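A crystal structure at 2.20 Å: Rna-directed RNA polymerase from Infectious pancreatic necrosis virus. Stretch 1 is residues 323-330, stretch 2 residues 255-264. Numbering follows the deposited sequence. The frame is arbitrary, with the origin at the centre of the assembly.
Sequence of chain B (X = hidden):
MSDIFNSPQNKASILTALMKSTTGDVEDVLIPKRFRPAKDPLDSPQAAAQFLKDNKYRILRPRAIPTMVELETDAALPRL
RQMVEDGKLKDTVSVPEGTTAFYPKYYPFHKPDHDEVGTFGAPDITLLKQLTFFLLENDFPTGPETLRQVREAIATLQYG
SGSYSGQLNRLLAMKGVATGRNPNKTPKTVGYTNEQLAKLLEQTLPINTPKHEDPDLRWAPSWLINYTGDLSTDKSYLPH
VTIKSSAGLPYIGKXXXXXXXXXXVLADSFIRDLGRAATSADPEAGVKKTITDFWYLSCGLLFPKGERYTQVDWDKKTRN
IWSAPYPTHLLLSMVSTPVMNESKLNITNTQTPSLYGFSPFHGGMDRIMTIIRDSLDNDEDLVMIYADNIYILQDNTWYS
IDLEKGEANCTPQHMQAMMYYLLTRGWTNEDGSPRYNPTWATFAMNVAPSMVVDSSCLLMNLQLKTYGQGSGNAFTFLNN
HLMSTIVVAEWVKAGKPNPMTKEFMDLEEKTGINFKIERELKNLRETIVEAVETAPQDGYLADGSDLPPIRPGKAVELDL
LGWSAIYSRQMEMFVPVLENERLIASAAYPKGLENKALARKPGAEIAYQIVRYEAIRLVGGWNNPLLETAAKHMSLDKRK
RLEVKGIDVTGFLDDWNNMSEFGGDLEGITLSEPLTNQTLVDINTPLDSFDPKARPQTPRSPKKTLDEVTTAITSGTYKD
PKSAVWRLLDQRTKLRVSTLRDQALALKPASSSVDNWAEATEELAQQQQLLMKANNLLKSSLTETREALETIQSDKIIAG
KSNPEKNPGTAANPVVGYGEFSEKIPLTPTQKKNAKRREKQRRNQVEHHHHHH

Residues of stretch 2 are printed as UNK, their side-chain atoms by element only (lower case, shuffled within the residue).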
# COMPACT_ATOMS: atom_id res chain seq x y z
N SER B 323 -11.14 -0.85 -5.53
CA SER B 323 -11.15 -2.25 -5.18
C SER B 323 -11.05 -3.12 -6.44
O SER B 323 -12.03 -3.38 -7.14
CB SER B 323 -12.36 -2.57 -4.32
OG SER B 323 -12.21 -3.85 -3.74
N ALA B 324 -9.81 -3.56 -6.72
CA ALA B 324 -9.43 -4.38 -7.87
C ALA B 324 -10.14 -5.70 -7.90
O ALA B 324 -10.23 -6.38 -6.87
CB ALA B 324 -7.92 -4.64 -7.85
N PRO B 325 -10.62 -6.11 -9.10
CA PRO B 325 -11.20 -7.45 -9.25
C PRO B 325 -10.22 -8.52 -8.76
O PRO B 325 -9.02 -8.42 -9.02
CB PRO B 325 -11.42 -7.56 -10.76
CG PRO B 325 -11.59 -6.15 -11.20
CD PRO B 325 -10.59 -5.41 -10.41
N TYR B 326 -10.72 -9.51 -8.02
CA TYR B 326 -9.94 -10.62 -7.47
C TYR B 326 -8.96 -11.23 -8.52
O TYR B 326 -7.78 -11.33 -8.19
CB TYR B 326 -10.88 -11.70 -6.86
CG TYR B 326 -10.23 -12.79 -6.03
CD1 TYR B 326 -8.86 -12.79 -5.77
CD2 TYR B 326 -11.01 -13.76 -5.41
CE1 TYR B 326 -8.27 -13.77 -4.98
CE2 TYR B 326 -10.43 -14.75 -4.61
CZ TYR B 326 -9.06 -14.76 -4.41
OH TYR B 326 -8.49 -15.76 -3.67
N PRO B 327 -9.36 -11.58 -9.77
CA PRO B 327 -8.39 -12.18 -10.72
C PRO B 327 -7.21 -11.25 -11.06
O PRO B 327 -6.08 -11.73 -11.11
CB PRO B 327 -9.24 -12.49 -11.96
CG PRO B 327 -10.62 -12.58 -11.46
CD PRO B 327 -10.71 -11.55 -10.38
N THR B 328 -7.48 -9.93 -11.23
CA THR B 328 -6.44 -8.92 -11.54
C THR B 328 -5.44 -8.82 -10.38
O THR B 328 -4.23 -8.85 -10.63
CB THR B 328 -7.09 -7.57 -11.87
OG1 THR B 328 -7.93 -7.77 -13.00
CG2 THR B 328 -6.08 -6.49 -12.20
N HIS B 329 -5.95 -8.73 -9.13
CA HIS B 329 -5.14 -8.66 -7.90
C HIS B 329 -4.22 -9.89 -7.78
O HIS B 329 -3.05 -9.74 -7.46
CB HIS B 329 -6.04 -8.53 -6.66
CG HIS B 329 -5.25 -8.50 -5.39
ND1 HIS B 329 -4.50 -7.39 -5.04
CD2 HIS B 329 -5.07 -9.47 -4.46
CE1 HIS B 329 -3.90 -7.71 -3.90
NE2 HIS B 329 -4.22 -8.94 -3.51
N LEU B 330 -4.75 -11.09 -8.09
CA LEU B 330 -4.03 -12.36 -8.02
C LEU B 330 -2.86 -12.39 -9.02
O LEU B 330 -1.74 -12.73 -8.64
CB LEU B 330 -5.04 -13.50 -8.29
CG LEU B 330 -4.65 -14.96 -7.97
CD1 LEU B 330 -4.21 -15.13 -6.48
CD2 LEU B 330 -5.80 -15.90 -8.31
N UNK B 255 -17.31 -11.83 -1.17
CA UNK B 255 -15.95 -11.71 -0.63
C UNK B 255 -15.01 -12.55 -1.50
O UNK B 255 -15.48 -13.27 -2.39
c UNK B 255 -15.90 -12.18 0.83
c UNK B 255 -16.79 -11.35 1.75
o UNK B 255 -16.22 -13.57 0.89
N UNK B 256 -13.70 -12.50 -1.23
CA UNK B 256 -12.68 -13.29 -1.92
C UNK B 256 -12.81 -14.77 -1.54
O UNK B 256 -12.65 -15.63 -2.40
c UNK B 256 -9.08 -10.00 -3.30
c UNK B 256 -9.49 -11.08 -2.34
n UNK B 256 -9.75 -8.70 -3.04
c UNK B 256 -10.95 -11.51 -2.49
c UNK B 256 -11.27 -12.74 -1.64
N UNK B 257 -13.18 -15.04 -0.28
CA UNK B 257 -13.43 -16.39 0.22
C UNK B 257 -14.60 -17.05 -0.50
O UNK B 257 -14.57 -18.25 -0.78
N UNK B 258 -15.63 -16.25 -0.83
CA UNK B 258 -16.84 -16.67 -1.55
C UNK B 258 -16.56 -17.03 -3.01
O UNK B 258 -17.33 -17.81 -3.60
o UNK B 258 -19.05 -14.01 -0.11
o UNK B 258 -18.51 -15.98 0.72
c UNK B 258 -17.89 -15.53 -1.54
c UNK B 258 -18.52 -15.14 -0.21
N UNK B 259 -15.52 -16.41 -3.61
CA UNK B 259 -15.23 -16.52 -5.05
C UNK B 259 -13.84 -17.10 -5.43
O UNK B 259 -13.37 -16.84 -6.55
o UNK B 259 -14.48 -14.24 -4.96
c UNK B 259 -15.37 -15.12 -5.66
c UNK B 259 -16.80 -14.58 -5.60
N UNK B 260 -13.21 -17.90 -4.54
CA UNK B 260 -11.89 -18.51 -4.79
C UNK B 260 -11.83 -19.25 -6.14
O UNK B 260 -10.94 -18.95 -6.94
o UNK B 260 -11.55 -18.70 -2.43
c UNK B 260 -11.50 -19.45 -3.64
c UNK B 260 -10.11 -20.05 -3.83
N UNK B 261 -12.77 -20.19 -6.39
CA UNK B 261 -12.82 -20.97 -7.63
C UNK B 261 -13.01 -20.06 -8.86
O UNK B 261 -12.27 -20.19 -9.83
c UNK B 261 -13.94 -22.01 -7.56
N UNK B 262 -13.97 -19.12 -8.76
CA UNK B 262 -14.31 -18.12 -9.77
C UNK B 262 -13.07 -17.33 -10.19
O UNK B 262 -12.78 -17.24 -11.39
o UNK B 262 -18.40 -19.27 -8.39
c UNK B 262 -16.82 -17.74 -9.30
o UNK B 262 -16.76 -18.65 -7.08
c UNK B 262 -15.40 -17.19 -9.22
c UNK B 262 -17.36 -18.62 -8.18
N UNK B 263 -12.31 -16.84 -9.20
CA UNK B 263 -11.07 -16.06 -9.40
C UNK B 263 -10.04 -16.86 -10.18
O UNK B 263 -9.50 -16.35 -11.15
c UNK B 263 -10.51 -15.64 -8.07
N UNK B 264 -9.79 -18.12 -9.79
CA UNK B 264 -8.85 -19.03 -10.45
C UNK B 264 -9.27 -19.26 -11.89
O UNK B 264 -8.44 -19.10 -12.78
c UNK B 264 -8.12 -20.34 -8.30
c UNK B 264 -8.73 -20.38 -9.71
c UNK B 264 -8.30 -21.68 -7.61
c UNK B 264 -6.66 -19.93 -8.34
O HOH W 1 -8.47 -6.70 -4.83

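Position 255 carries three side-chain atoms, one carbon bearing an oxygen and a second carbon; its CA-to-CB bond points away from stretch 1 and makes no contact. A beta-branched hydroxyl side chain is threonine, T255. At position 256 four carbons run in a row and end in nitrogen; the chain passes over one face of the Y326 ring, and the terminal nitrogen reaches the neighbourhood of A324. This is lysine, K256. K256 CG lies 3.8 Å from the centroid of the Y326 ring, close to the ring normal, a CH-pi contact. Beyond the ring, K256 CE comes within 4.2 Å of H329 CD2, and a water accepts a hydrogen bond from K256 NZ (3.0 Å) and donates one to A324 O (2.7 Å).

Position 257 has no side-chain atoms and touches nothing on stretch 1; it is glycine, G257. Position 258 shows two carbons, the second carrying two oxygens, and makes no contact with stretch 1; the carboxylate is that of aspartate, D258. It closes the turn locally: T255 N donates to D258 OD2 (3.0 Å) and D258 N donates to T255 OG1 (3.2 Å).

At position 259 a single carbon again carries one oxygen and one carbon, and the oxygen sits at the edge of the Y326 ring, near its plane. This is threonine: T259 OG1 is 3.5 Å from Y326 CD2 and donates a hydrogen bond to T255 O (2.9 Å). Position 260 repeats the branched pattern, but its CA-to-CB bond points away; its CA approaches Y326 CE2 to 4.0 Å. It too is threonine, T260, and its OG1 donates to K256 O at 3.3 Å.

Position 261 has one carbon, directed away from stretch 1, and is alanine, A261. Position 262 has three carbons, the third carrying two oxygens, and makes no contact across the stretches; it is glutamate, E262. Position 263 has a lone side-chain carbon, which lies 3.3 Å from Y326 CD2; the single carbon makes it alanine. A263 CB lies 3.5 Å from the Y326 ring centroid, over the face opposite K256, while A263 O is 3.9 Å from P327 CG. Position 264 has four carbons forked at the second, and one end of the fork meets L330; it is leucine, with L264 CD2 4.1 Å from L330 CD2.

The contact centres on Y326, whose ring is held between the aliphatic part of K256 and the methyl of A263. No direct hydrogen bond joins the stretches; packing is supplemented by the water bridge. The two helices cross at -65°, with P327 and A263 closest in backbone register, their CA atoms 4.9 Å apart.

Stretch 2 255-264: TKGDTTAEAL
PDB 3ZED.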